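Local coordinates for protein aromatic amino acid exporter YddG (Starkeya novella, PDB 5I20) that exports amino acids of many kinds, among them threonine, methionine, lysine and glutamate, across the bacterial inner membrane, binding its substrates in a large central cavity, at residues G74-H79 with A189-L194; P31-T36 with F81-L86; W68-G73 with R171-V176; V165-S170 with Y226-G231. One frame throughout, in Å; residues are numbered along the deposited sequence.

Contact 1 of 4, residues G74-H79 with A189-L194; sequences GLFGYH and AALSAL. With OLC ((2R)-2,3-dihydroxypropyl (9Z)-octadec-9-enoate), chain G.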
loop_
_atom_site.group_PDB
_atom_site.type_symbol
_atom_site.label_atom_id
_atom_site.label_comp_id
_atom_site.label_asym_id
_atom_site.label_seq_id
_atom_site.Cartn_x
_atom_site.Cartn_y
_atom_site.Cartn_z
ATOM N N GLY A 74 7.816 8.046 6.381
ATOM C CA GLY A 74 6.838 7.023 6.072
ATOM C C GLY A 74 6.935 6.561 4.636
ATOM O O GLY A 74 7.306 5.416 4.364
ATOM N N LEU A 75 6.616 7.461 3.712
ATOM C CA LEU A 75 6.559 7.116 2.296
ATOM C C LEU A 75 7.902 6.656 1.738
ATOM O O LEU A 75 7.969 5.626 1.069
ATOM C CB LEU A 75 6.041 8.301 1.481
ATOM C CG LEU A 75 4.611 8.746 1.796
ATOM C CD1 LEU A 75 4.080 9.630 0.681
ATOM C CD2 LEU A 75 3.696 7.548 2.019
ATOM N N PHE A 76 8.969 7.406 2.000
ATOM C CA PHE A 76 10.271 7.025 1.459
ATOM C C PHE A 76 10.826 5.796 2.163
ATOM O O PHE A 76 11.441 4.937 1.531
ATOM C CB PHE A 76 11.277 8.172 1.558
ATOM C CG PHE A 76 12.645 7.815 1.044
ATOM C CD1 PHE A 76 12.913 7.817 -0.318
ATOM C CD2 PHE A 76 13.662 7.465 1.920
ATOM C CE1 PHE A 76 14.172 7.480 -0.797
ATOM C CE2 PHE A 76 14.924 7.127 1.449
ATOM C CZ PHE A 76 15.178 7.136 0.089
ATOM N N GLY A 77 10.607 5.723 3.472
ATOM C CA GLY A 77 11.084 4.612 4.276
ATOM C C GLY A 77 10.672 3.242 3.767
ATOM O O GLY A 77 11.522 2.394 3.508
ATOM N N TYR A 78 9.371 3.017 3.617
ATOM C CA TYR A 78 8.892 1.692 3.244
ATOM C C TYR A 78 9.244 1.376 1.791
ATOM O O TYR A 78 9.397 0.213 1.424
ATOM C CB TYR A 78 7.379 1.570 3.490
ATOM C CG TYR A 78 6.496 2.033 2.356
ATOM C CD1 TYR A 78 6.115 3.364 2.246
ATOM C CD2 TYR A 78 6.023 1.135 1.407
ATOM C CE1 TYR A 78 5.302 3.789 1.216
ATOM C CE2 TYR A 78 5.215 1.551 0.373
ATOM C CZ TYR A 78 4.853 2.878 0.284
ATOM O OH TYR A 78 4.045 3.296 -0.745
ATOM N N HIS A 79 9.390 2.418 0.975
ATOM C CA HIS A 79 9.853 2.262 -0.404
ATOM C C HIS A 79 11.296 1.763 -0.481
ATOM O O HIS A 79 11.601 0.834 -1.226
ATOM C CB HIS A 79 9.740 3.587 -1.157
ATOM C CG HIS A 79 8.503 3.708 -1.988
ATOM N ND1 HIS A 79 7.327 4.235 -1.501
ATOM C CD2 HIS A 79 8.261 3.373 -3.277
ATOM C CE1 HIS A 79 6.412 4.217 -2.454
ATOM N NE2 HIS A 79 6.953 3.701 -3.542
ATOM N N ALA A 189 10.052 11.882 -3.911
ATOM C CA ALA A 189 10.540 11.870 -5.285
ATOM C C ALA A 189 11.937 12.478 -5.373
ATOM O O ALA A 189 12.790 11.985 -6.110
ATOM C CB ALA A 189 9.580 12.616 -6.199
ATOM N N ALA A 190 12.167 13.548 -4.618
ATOM C CA ALA A 190 13.472 14.199 -4.608
ATOM C C ALA A 190 14.542 13.257 -4.065
ATOM O O ALA A 190 15.633 13.151 -4.628
ATOM C CB ALA A 190 13.425 15.481 -3.791
ATOM N N LEU A 191 14.220 12.571 -2.971
ATOM C CA LEU A 191 15.133 11.600 -2.378
ATOM C C LEU A 191 15.352 10.399 -3.297
ATOM O O LEU A 191 16.476 9.915 -3.441
ATOM C CB LEU A 191 14.607 11.131 -1.018
ATOM C CG LEU A 191 14.604 12.160 0.114
ATOM C CD1 LEU A 191 13.932 11.588 1.352
ATOM C CD2 LEU A 191 16.022 12.607 0.432
ATOM N N SER A 192 14.276 9.918 -3.915
ATOM C CA SER A 192 14.369 8.787 -4.836
ATOM C C SER A 192 15.216 9.147 -6.051
ATOM O O SER A 192 15.868 8.288 -6.645
ATOM C CB SER A 192 12.979 8.331 -5.282
ATOM O OG SER A 192 12.175 7.983 -4.169
ATOM N N ALA A 193 15.197 10.424 -6.419
ATOM C CA ALA A 193 16.030 10.915 -7.505
ATOM C C ALA A 193 17.500 10.802 -7.125
ATOM O O ALA A 193 18.340 10.442 -7.951
ATOM C CB ALA A 193 15.675 12.352 -7.845
ATOM N N LEU A 194 17.803 11.109 -5.868
ATOM C CA LEU A 194 19.166 11.010 -5.362
ATOM C C LEU A 194 19.626 9.556 -5.321
ATOM O O LEU A 194 20.732 9.236 -5.756
ATOM C CB LEU A 194 19.269 11.640 -3.971
ATOM C CG LEU A 194 20.660 11.637 -3.333
ATOM C CD1 LEU A 194 21.612 12.545 -4.102
ATOM C CD2 LEU A 194 20.583 12.043 -1.867
HETATM C C10 OLC G . 0.998 -0.278 0.327
HETATM C C9 OLC G . 0.562 0.733 -0.675
HETATM C C11 OLC G . 2.450 -0.442 0.608
HETATM C C8 OLC G . 1.575 1.550 -1.401
HETATM C C16 OLC G . 3.641 -4.786 -1.687
HETATM C C12 OLC G . 2.730 -1.848 1.016
HETATM C C7 OLC G . 1.788 1.014 -2.776
HETATM C C15 OLC G . 4.631 -3.881 -1.032
HETATM C C13 OLC G . 4.137 -2.195 0.663
HETATM C C6 OLC G . 2.773 1.872 -3.500
HETATM C C14 OLC G . 4.246 -3.657 0.392
HETATM C C5 OLC G . 3.939 1.047 -3.927
HETATM C C4 OLC G . 4.716 1.769 -4.977
HETATM C C3 OLC G . 5.758 0.863 -5.544
HETATM C C2 OLC G . 6.392 1.514 -6.727
#
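On helix 181-199, Leu191 is the first of residues 189-194 to meet Phe76, laying its CB over one face of the ring, a CH-pi contact with CB 4.0 Å from the centroid and 27° off the normal. Its CD1 lies over the same face, offset toward CG. One residue on, Ser192 meets the ring at its edge, OG lying in the ring plane 3.9 Å from Phe76 CD1; this hydroxyl is hydrogen-bonded to Thr188 O. Phe76 reaches both because its CG stands anti to the backbone N (chi1 179°). Round the same transmembrane helix, 65-88, Tyr78 and His79 meet the acyl chain of a bound monoolein, with Tyr78 OH 3.1 Å from OLC C8. Replacing Tyr78 with an alanine would probably open a gap beside this chain and take from Trp163 one of its aromatic neighbours. His79 is steadied by ND1 donating to Leu75 O at 3.0 Å. The helix pair is thus joined by apolar and aromatic packing, with the serine hydroxyl satisfied within its own helix.

Contact 2 of 4, residues P31-T36 with F81-L86; sequences PPFLLT and FYFSAL. With OLC ((2R)-2,3-dihydroxypropyl (9Z)-octadec-9-enoate), chain G.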
loop_
_atom_site.group_PDB
_atom_site.type_symbol
_atom_site.label_atom_id
_atom_site.label_comp_id
_atom_site.label_asym_id
_atom_site.label_seq_id
_atom_site.Cartn_x
_atom_site.Cartn_y
_atom_site.Cartn_z
ATOM N N PRO A 31 14.208 0.857 -13.544
ATOM C CA PRO A 31 14.564 0.596 -12.144
ATOM C C PRO A 31 13.654 1.327 -11.150
ATOM O O PRO A 31 13.114 2.383 -11.486
ATOM C CB PRO A 31 16.006 1.102 -12.056
ATOM C CG PRO A 31 16.129 2.107 -13.146
ATOM C CD PRO A 31 15.261 1.605 -14.254
ATOM N N PRO A 32 13.494 0.774 -9.935
ATOM C CA PRO A 32 12.475 1.213 -8.969
ATOM C C PRO A 32 12.583 2.663 -8.488
ATOM O O PRO A 32 11.554 3.332 -8.379
ATOM C CB PRO A 32 12.683 0.253 -7.790
ATOM C CG PRO A 32 14.090 -0.209 -7.918
ATOM C CD PRO A 32 14.319 -0.321 -9.393
ATOM N N PHE A 33 13.789 3.134 -8.188
ATOM C CA PHE A 33 13.948 4.471 -7.621
ATOM C C PHE A 33 13.628 5.574 -8.623
ATOM O O PHE A 33 12.994 6.571 -8.274
ATOM C CB PHE A 33 15.363 4.659 -7.073
ATOM C CG PHE A 33 15.531 4.172 -5.666
ATOM C CD1 PHE A 33 14.831 4.769 -4.629
ATOM C CD2 PHE A 33 16.388 3.124 -5.377
ATOM C CE1 PHE A 33 14.979 4.327 -3.330
ATOM C CE2 PHE A 33 16.542 2.677 -4.077
ATOM C CZ PHE A 33 15.837 3.279 -3.053
ATOM N N LEU A 34 14.073 5.398 -9.862
ATOM C CA LEU A 34 13.744 6.343 -10.919
ATOM C C LEU A 34 12.243 6.336 -11.177
ATOM O O LEU A 34 11.636 7.384 -11.384
ATOM C CB LEU A 34 14.498 6.015 -12.207
ATOM C CG LEU A 34 14.265 6.996 -13.358
ATOM C CD1 LEU A 34 14.787 8.379 -12.994
ATOM C CD2 LEU A 34 14.905 6.495 -14.640
ATOM N N LEU A 35 11.652 5.146 -11.156
ATOM C CA LEU A 35 10.219 4.993 -11.385
ATOM C C LEU A 35 9.437 5.654 -10.256
ATOM O O LEU A 35 8.368 6.223 -10.473
ATOM C CB LEU A 35 9.849 3.512 -11.506
ATOM C CG LEU A 35 8.427 3.173 -11.964
ATOM C CD1 LEU A 35 8.174 3.682 -13.377
ATOM C CD2 LEU A 35 8.174 1.673 -11.879
ATOM N N THR A 36 9.988 5.576 -9.051
ATOM C CA THR A 36 9.393 6.212 -7.884
ATOM C C THR A 36 9.471 7.731 -8.006
ATOM O O THR A 36 8.484 8.434 -7.779
ATOM C CB THR A 36 10.091 5.754 -6.586
ATOM O OG1 THR A 36 9.926 4.338 -6.432
ATOM C CG2 THR A 36 9.506 6.462 -5.375
ATOM N N PHE A 81 13.165 0.215 1.783
ATOM C CA PHE A 81 13.387 -1.108 2.356
ATOM C C PHE A 81 12.751 -2.206 1.512
ATOM O O PHE A 81 13.230 -3.339 1.494
ATOM C CB PHE A 81 12.859 -1.167 3.791
ATOM C CG PHE A 81 13.796 -0.568 4.801
ATOM C CD1 PHE A 81 14.873 -1.294 5.281
ATOM C CD2 PHE A 81 13.607 0.725 5.261
ATOM C CE1 PHE A 81 15.739 -0.744 6.205
ATOM C CE2 PHE A 81 14.469 1.279 6.185
ATOM C CZ PHE A 81 15.535 0.545 6.658
ATOM N N TYR A 82 11.679 -1.875 0.805
ATOM C CA TYR A 82 11.048 -2.855 -0.063
ATOM C C TYR A 82 11.888 -3.078 -1.320
ATOM O O TYR A 82 11.986 -4.199 -1.820
ATOM C CB TYR A 82 9.632 -2.428 -0.437
ATOM C CG TYR A 82 8.876 -3.512 -1.164
ATOM C CD1 TYR A 82 8.615 -4.730 -0.550
ATOM C CD2 TYR A 82 8.433 -3.325 -2.466
ATOM C CE1 TYR A 82 7.930 -5.731 -1.210
ATOM C CE2 TYR A 82 7.746 -4.319 -3.135
ATOM C CZ TYR A 82 7.498 -5.520 -2.503
ATOM O OH TYR A 82 6.816 -6.512 -3.165
ATOM N N PHE A 83 12.501 -2.009 -1.821
ATOM C CA PHE A 83 13.399 -2.120 -2.967
ATOM C C PHE A 83 14.637 -2.925 -2.586
ATOM O O PHE A 83 15.173 -3.682 -3.395
ATOM C CB PHE A 83 13.803 -0.736 -3.485
ATOM C CG PHE A 83 12.657 0.062 -4.036
ATOM C CD1 PHE A 83 11.497 -0.569 -4.464
ATOM C CD2 PHE A 83 12.737 1.442 -4.128
ATOM C CE1 PHE A 83 10.435 0.163 -4.969
ATOM C CE2 PHE A 83 11.681 2.178 -4.633
ATOM C CZ PHE A 83 10.528 1.537 -5.054
ATOM N N SER A 84 15.082 -2.755 -1.344
ATOM C CA SER A 84 16.198 -3.524 -0.811
ATOM C C SER A 84 15.821 -4.997 -0.674
ATOM O O SER A 84 16.640 -5.879 -0.912
ATOM C CB SER A 84 16.638 -2.965 0.544
ATOM O OG SER A 84 17.080 -1.624 0.424
ATOM N N ALA A 85 14.577 -5.255 -0.286
ATOM C CA ALA A 85 14.086 -6.621 -0.146
ATOM C C ALA A 85 14.077 -7.344 -1.494
ATOM O O ALA A 85 14.397 -8.529 -1.573
ATOM C CB ALA A 85 12.690 -6.621 0.468
ATOM N N LEU A 86 13.708 -6.619 -2.548
ATOM C CA LEU A 86 13.690 -7.163 -3.904
ATOM C C LEU A 86 15.101 -7.466 -4.402
ATOM O O LEU A 86 15.301 -8.321 -5.264
ATOM C CB LEU A 86 12.995 -6.189 -4.858
ATOM C CG LEU A 86 11.494 -6.361 -5.121
ATOM C CD1 LEU A 86 10.797 -7.101 -3.994
ATOM C CD2 LEU A 86 10.841 -5.005 -5.351
HETATM C C10 OLC G . 0.998 -0.278 0.327
HETATM C C9 OLC G . 0.562 0.733 -0.675
HETATM C C11 OLC G . 2.450 -0.442 0.608
HETATM C C8 OLC G . 1.575 1.550 -1.401
HETATM C C16 OLC G . 3.641 -4.786 -1.687
HETATM C C12 OLC G . 2.730 -1.848 1.016
HETATM C C7 OLC G . 1.788 1.014 -2.776
HETATM C C15 OLC G . 4.631 -3.881 -1.032
HETATM C C13 OLC G . 4.137 -2.195 0.663
HETATM C C6 OLC G . 2.773 1.872 -3.500
HETATM C C14 OLC G . 4.246 -3.657 0.392
HETATM C C5 OLC G . 3.939 1.047 -3.927
HETATM C C4 OLC G . 4.716 1.769 -4.977
HETATM C C3 OLC G . 5.758 0.863 -5.544
HETATM C C2 OLC G . 6.392 1.514 -6.727
#
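The Phe83 ring takes Pro32 CB over the centre of one face, a CH-pi contact 3.5 Å from the centroid and 6° off the normal, while Phe33 CE1 and Thr36 OG1 lie at its edge. The Phe33 ring in turn has Phe83 CD2 over the centre of one face, giving a T-shaped pair with centroids 5.0 Å apart and planes at 84°. Tyr82, on the same helix as Phe83, has OLC C15 of a bound monoolein over one face, 3.6 Å from its CZ, and Leu86 CD1 over the other. Thr36 turns OG1 beside its own backbone N (chi1 -62°), from where it bonds Pro32 O at 2.7 Å and also lies 3.2 Å from Phe83 CZ. Pro32 O is gripped twice, by this hydroxyl and by Thr36 N, from opposite faces of its carbonyl plane. The contact joins the periplasmic start of helix 32-53 to helix 65-88, which runs roughly antiparallel to it here. An alanine in place of Phe83 would probably leave a gap under Pro32 and deprive the Phe33 face of its aromatic edge. With no hydrogen bond crossing between the two helices, the junction rests on one ring fitted among a proline, a second ring and a threonine whose hydroxyl is already bonded within its own helix.

Contact 3 of 4, residues W68-G73 with R171-V176; sequences WVHGIG and RRFARV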
loop_
_atom_site.group_PDB
_atom_site.type_symbol
_atom_site.label_atom_id
_atom_site.label_comp_id
_atom_site.label_asym_id
_atom_site.label_seq_id
_atom_site.Cartn_x
_atom_site.Cartn_y
_atom_site.Cartn_z
ATOM N N TRP A 68 6.770 16.343 8.836
ATOM C CA TRP A 68 7.663 15.958 7.749
ATOM C C TRP A 68 8.415 14.666 8.042
ATOM O O TRP A 68 8.692 13.885 7.134
ATOM C CB TRP A 68 8.662 17.077 7.459
ATOM C CG TRP A 68 8.007 18.325 6.990
ATOM C CD1 TRP A 68 7.849 19.483 7.694
ATOM C CD2 TRP A 68 7.397 18.542 5.715
ATOM N NE1 TRP A 68 7.187 20.413 6.929
ATOM C CE2 TRP A 68 6.898 19.860 5.710
ATOM C CE3 TRP A 68 7.230 17.753 4.573
ATOM C CZ2 TRP A 68 6.242 20.406 4.610
ATOM C CZ3 TRP A 68 6.580 18.297 3.482
ATOM C CH2 TRP A 68 6.092 19.610 3.507
ATOM N N VAL A 69 8.760 14.448 9.307
ATOM C CA VAL A 69 9.434 13.216 9.695
ATOM C C VAL A 69 8.494 12.040 9.454
ATOM O O VAL A 69 8.898 11.002 8.936
ATOM C CB VAL A 69 9.883 13.250 11.174
ATOM C CG1 VAL A 69 10.304 11.869 11.639
ATOM C CG2 VAL A 69 11.022 14.241 11.355
ATOM N N HIS A 70 7.230 12.235 9.813
ATOM C CA HIS A 70 6.190 11.227 9.635
ATOM C C HIS A 70 5.947 10.896 8.161
ATOM O O HIS A 70 5.964 9.731 7.766
ATOM C CB HIS A 70 4.895 11.712 10.296
ATOM C CG HIS A 70 3.670 10.967 9.867
ATOM N ND1 HIS A 70 2.710 11.526 9.052
ATOM C CD2 HIS A 70 3.241 9.716 10.151
ATOM C CE1 HIS A 70 1.745 10.649 8.846
ATOM N NE2 HIS A 70 2.042 9.542 9.501
ATOM N N GLY A 71 5.734 11.926 7.348
ATOM C CA GLY A 71 5.399 11.736 5.949
ATOM C C GLY A 71 6.548 11.281 5.069
ATOM O O GLY A 71 6.402 10.347 4.276
ATOM N N ILE A 72 7.690 11.948 5.197
ATOM C CA ILE A 72 8.865 11.595 4.409
ATOM C C ILE A 72 9.460 10.286 4.910
ATOM O O ILE A 72 9.833 9.419 4.119
ATOM C CB ILE A 72 9.933 12.704 4.451
ATOM C CG1 ILE A 72 9.351 14.016 3.924
ATOM C CG2 ILE A 72 11.161 12.302 3.647
ATOM C CD1 ILE A 72 10.273 15.204 4.087
ATOM N N GLY A 73 9.541 10.144 6.229
ATOM C CA GLY A 73 10.026 8.915 6.826
ATOM C C GLY A 73 9.105 7.754 6.504
ATOM O O GLY A 73 9.546 6.617 6.359
ATOM N N ARG A 171 -3.493 9.025 11.934
ATOM C CA ARG A 171 -4.644 9.502 12.697
ATOM C C ARG A 171 -4.218 10.523 13.751
ATOM O O ARG A 171 -4.980 11.424 14.094
ATOM C CB ARG A 171 -5.391 8.340 13.358
ATOM C CG ARG A 171 -6.555 8.789 14.228
ATOM C CD ARG A 171 -7.645 7.741 14.308
ATOM N NE ARG A 171 -8.307 7.555 13.023
ATOM C CZ ARG A 171 -9.621 7.445 12.868
ATOM N NH1 ARG A 171 -10.423 7.505 13.923
ATOM N NH2 ARG A 171 -10.133 7.276 11.657
ATOM N N ARG A 172 -2.995 10.386 14.250
ATOM C CA ARG A 172 -2.450 11.336 15.214
ATOM C C ARG A 172 -2.322 12.724 14.589
ATOM O O ARG A 172 -2.502 13.741 15.261
ATOM C CB ARG A 172 -1.093 10.845 15.737
ATOM C CG ARG A 172 -0.278 11.884 16.494
ATOM C CD ARG A 172 0.881 11.237 17.242
ATOM N NE ARG A 172 0.635 11.181 18.681
ATOM C CZ ARG A 172 1.427 10.570 19.557
ATOM N NH1 ARG A 172 2.525 9.948 19.143
ATOM N NH2 ARG A 172 1.121 10.577 20.847
ATOM N N PHE A 173 -2.029 12.755 13.293
ATOM C CA PHE A 173 -1.922 14.007 12.554
ATOM C C PHE A 173 -3.219 14.328 11.819
ATOM O O PHE A 173 -3.192 14.869 10.716
ATOM C CB PHE A 173 -0.763 13.945 11.555
ATOM C CG PHE A 173 0.571 13.676 12.189
ATOM C CD1 PHE A 173 1.312 14.711 12.738
ATOM C CD2 PHE A 173 1.084 12.391 12.235
ATOM C CE1 PHE A 173 2.542 14.465 13.323
ATOM C CE2 PHE A 173 2.311 12.139 12.819
ATOM C CZ PHE A 173 3.042 13.176 13.362
ATOM N N ALA A 174 -4.351 13.997 12.435
ATOM C CA ALA A 174 -5.654 14.191 11.802
ATOM C C ALA A 174 -5.944 15.662 11.491
ATOM O O ALA A 174 -6.718 15.964 10.583
ATOM C CB ALA A 174 -6.754 13.615 12.679
ATOM N N ARG A 175 -5.327 16.574 12.236
ATOM C CA ARG A 175 -5.509 18.001 11.979
ATOM C C ARG A 175 -4.799 18.431 10.696
ATOM O O ARG A 175 -5.165 19.436 10.085
ATOM C CB ARG A 175 -5.005 18.835 13.161
ATOM N N VAL A 176 -3.787 17.665 10.294
ATOM C CA VAL A 176 -3.005 17.988 9.104
ATOM C C VAL A 176 -3.789 17.721 7.821
ATOM O O VAL A 176 -4.264 16.606 7.604
ATOM C CB VAL A 176 -1.688 17.187 9.065
ATOM C CG1 VAL A 176 -0.907 17.511 7.804
ATOM C CG2 VAL A 176 -0.853 17.479 10.305
#
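His70 and Phe173 form an offset stack, centroids 4.5 Å apart and planes at 29°, between transmembrane helix 65-88 and the cytoplasmic loop that follows helix 150-169. Phe173 CD2 lies over the centre of the imidazole face, and CE2 reaches back along it to 3.6 Å from His70 CB. The two side chains slide past each other in opposite directions, which sets the CD2-CE2 side of the phenyl ring over the histidine. With chi1 at 164°, the imidazole extends away from its backbone N toward the loop. In the next shell, His70 NE2 is hydrogen-bonded to Tyr166 O, and the imidazole also stacks with the Tyr166 ring. Phe173 is presented by two successive type I turns, Arg171 to Ala174 and Phe173 to Val176, and packs also on Val67. The second turn is closed by Val176 N bonding Phe173 O at 2.9 Å. Further out, Arg171 NE bonds Met232 O and Val176 O accepts from Lys233 NZ, tying the loop to helix 224-234. The nearest approach of the two rings is His70 CG to Phe173 CE2, 3.5 Å.

Contact 4 of 4, residues V165-S170 with Y226-G231; sequences VYSVAS and YTWDIG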
loop_
_atom_site.group_PDB
_atom_site.type_symbol
_atom_site.label_atom_id
_atom_site.label_comp_id
_atom_site.label_asym_id
_atom_site.label_seq_id
_atom_site.Cartn_x
_atom_site.Cartn_y
_atom_site.Cartn_z
ATOM N N VAL A 165 3.058 1.685 10.552
ATOM C CA VAL A 165 3.159 2.731 11.557
ATOM C C VAL A 165 2.768 4.062 10.933
ATOM O O VAL A 165 1.998 4.817 11.517
ATOM C CB VAL A 165 4.573 2.804 12.171
ATOM C CG1 VAL A 165 4.758 4.093 12.962
ATOM C CG2 VAL A 165 4.814 1.593 13.059
ATOM N N TYR A 166 3.270 4.330 9.730
ATOM C CA TYR A 166 2.879 5.524 8.988
ATOM C C TYR A 166 1.361 5.649 8.864
ATOM O O TYR A 166 0.800 6.727 9.059
ATOM C CB TYR A 166 3.503 5.521 7.590
ATOM C CG TYR A 166 2.904 6.564 6.677
ATOM C CD1 TYR A 166 3.290 7.896 6.763
ATOM C CD2 TYR A 166 1.941 6.220 5.737
ATOM C CE1 TYR A 166 2.737 8.858 5.937
ATOM C CE2 TYR A 166 1.384 7.171 4.906
ATOM C CZ TYR A 166 1.784 8.488 5.011
ATOM O OH TYR A 166 1.230 9.433 4.182
ATOM N N SER A 167 0.705 4.541 8.536
ATOM C CA SER A 167 -0.743 4.530 8.346
ATOM C C SER A 167 -1.495 4.795 9.645
ATOM O O SER A 167 -2.369 5.663 9.704
ATOM C CB SER A 167 -1.194 3.193 7.758
ATOM O OG SER A 167 -0.615 2.972 6.485
ATOM N N VAL A 168 -1.161 4.036 10.682
ATOM C CA VAL A 168 -1.819 4.177 11.975
ATOM C C VAL A 168 -1.509 5.532 12.610
ATOM O O VAL A 168 -2.395 6.173 13.179
ATOM C CB VAL A 168 -1.406 3.037 12.933
ATOM C CG1 VAL A 168 -1.930 3.287 14.337
ATOM C CG2 VAL A 168 -1.905 1.701 12.402
ATOM N N ALA A 169 -0.259 5.975 12.498
ATOM C CA ALA A 169 0.151 7.245 13.097
ATOM C C ALA A 169 -0.429 8.448 12.355
ATOM O O ALA A 169 -0.377 9.574 12.854
ATOM C CB ALA A 169 1.668 7.347 13.147
ATOM N N SER A 170 -0.977 8.211 11.167
ATOM C CA SER A 170 -1.609 9.282 10.403
ATOM C C SER A 170 -2.818 9.853 11.140
ATOM O O SER A 170 -3.130 11.037 10.995
ATOM C CB SER A 170 -2.023 8.788 9.015
ATOM O OG SER A 170 -0.885 8.487 8.227
ATOM N N TYR A 226 -3.743 10.080 -1.042
ATOM C CA TYR A 226 -4.618 11.096 -0.469
ATOM C C TYR A 226 -5.902 10.468 0.059
ATOM O O TYR A 226 -6.393 10.846 1.121
ATOM C CB TYR A 226 -4.938 12.178 -1.501
ATOM C CG TYR A 226 -3.701 12.803 -2.101
ATOM C CD1 TYR A 226 -3.102 13.913 -1.514
ATOM C CD2 TYR A 226 -3.122 12.275 -3.246
ATOM C CE1 TYR A 226 -1.967 14.481 -2.060
ATOM C CE2 TYR A 226 -1.987 12.836 -3.796
ATOM C CZ TYR A 226 -1.414 13.937 -3.199
ATOM O OH TYR A 226 -0.285 14.494 -3.748
ATOM N N THR A 227 -6.438 9.501 -0.679
ATOM C CA THR A 227 -7.672 8.838 -0.274
ATOM C C THR A 227 -7.402 7.874 0.886
ATOM O O THR A 227 -8.300 7.556 1.662
ATOM C CB THR A 227 -8.321 8.091 -1.465
ATOM O OG1 THR A 227 -9.583 7.548 -1.073
ATOM C CG2 THR A 227 -7.450 6.968 -1.935
ATOM N N TRP A 228 -6.156 7.428 1.005
ATOM C CA TRP A 228 -5.731 6.590 2.122
ATOM C C TRP A 228 -5.543 7.456 3.363
ATOM O O TRP A 228 -5.874 7.052 4.479
ATOM C CB TRP A 228 -4.439 5.850 1.768
ATOM C CG TRP A 228 -3.932 4.901 2.813
ATOM C CD1 TRP A 228 -2.830 5.066 3.602
ATOM C CD2 TRP A 228 -4.492 3.629 3.166
ATOM N NE1 TRP A 228 -2.674 3.981 4.428
ATOM C CE2 TRP A 228 -3.677 3.084 4.181
ATOM C CE3 TRP A 228 -5.601 2.901 2.727
ATOM C CZ2 TRP A 228 -3.940 1.847 4.762
ATOM C CZ3 TRP A 228 -5.859 1.671 3.307
ATOM C CH2 TRP A 228 -5.033 1.158 4.314
ATOM N N ASP A 229 -5.019 8.658 3.151
ATOM C CA ASP A 229 -4.844 9.625 4.227
ATOM C C ASP A 229 -6.190 9.971 4.861
ATOM O O ASP A 229 -6.300 10.070 6.085
ATOM C CB ASP A 229 -4.155 10.889 3.706
ATOM C CG ASP A 229 -3.735 11.825 4.820
ATOM O OD1 ASP A 229 -2.772 11.499 5.544
ATOM O OD2 ASP A 229 -4.359 12.897 4.964
ATOM N N ILE A 230 -7.210 10.139 4.024
ATOM C CA ILE A 230 -8.557 10.438 4.504
ATOM C C ILE A 230 -9.118 9.288 5.342
ATOM O O ILE A 230 -9.663 9.507 6.424
ATOM C CB ILE A 230 -9.517 10.736 3.337
ATOM C CG1 ILE A 230 -9.121 12.045 2.650
ATOM C CG2 ILE A 230 -10.958 10.807 3.830
ATOM C CD1 ILE A 230 -10.030 12.441 1.504
ATOM N N GLY A 231 -8.972 8.065 4.841
ATOM C CA GLY A 231 -9.432 6.890 5.558
ATOM C C GLY A 231 -8.734 6.694 6.893
ATOM O O GLY A 231 -9.356 6.286 7.867
#
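Ser167 OG is held from two directions: it accepts the indole N-H of Trp228, NE1 lying 3.1 Å from OG, and it is also hydrogen-bonded to Trp163 O one turn back in its own helix. The bond from the tryptophan is fairly straight, 161° at the hydrogen, and the oxygen lies only 4° out of the indole plane, at the ring edge. A chi1 of -177° swings the Trp228 indole out from its helix toward helix 150-169. The indole is flanked by further aromatics, stacked with Trp163 and meeting Trp17, with Trp101 and Ile105 of helix 101-108 also touching it. Ser170 bonds back to its own segment, its OG donating to Tyr166 O at 2.6 Å and sitting over the centre of the Tyr166 ring. Asp229 OD1 comes no nearer to Ser170 OG than 4.5 Å; the carboxylate has its salt bridge with Lys233 instead, through OD2. Helices 150-169 and 224-234, both transmembrane, thus meet near their cytoplasmic ends. A single directional indole-to-hydroxyl bond links them in buried surroundings, and it is likely to fix the rotation of the indole, while the nearby acid finds its counter-charge within its own helix.

Overall arrangement
Helix 65-88 runs through three of the four contacts: contact 3 lies toward its cytoplasmic end, contact 1 in its middle and contact 2 toward the periplasm, with the centres of contacts 2 and 3 about 23 Å apart. Contacts 1 and 2 touch, centres about 9 Å apart, and both reach the same bound monoolein. Contacts 3 and 4 are equally close, joined through His70 and Tyr166. Along the chain contact 2 closes before contact 4 opens, whereas contacts 1 and 3 each join the first EamA-like half to the second. The helix thus links both halves of this basket-shaped exporter at mid-membrane and on the cytoplasmic side, while contact 2 stays within the first.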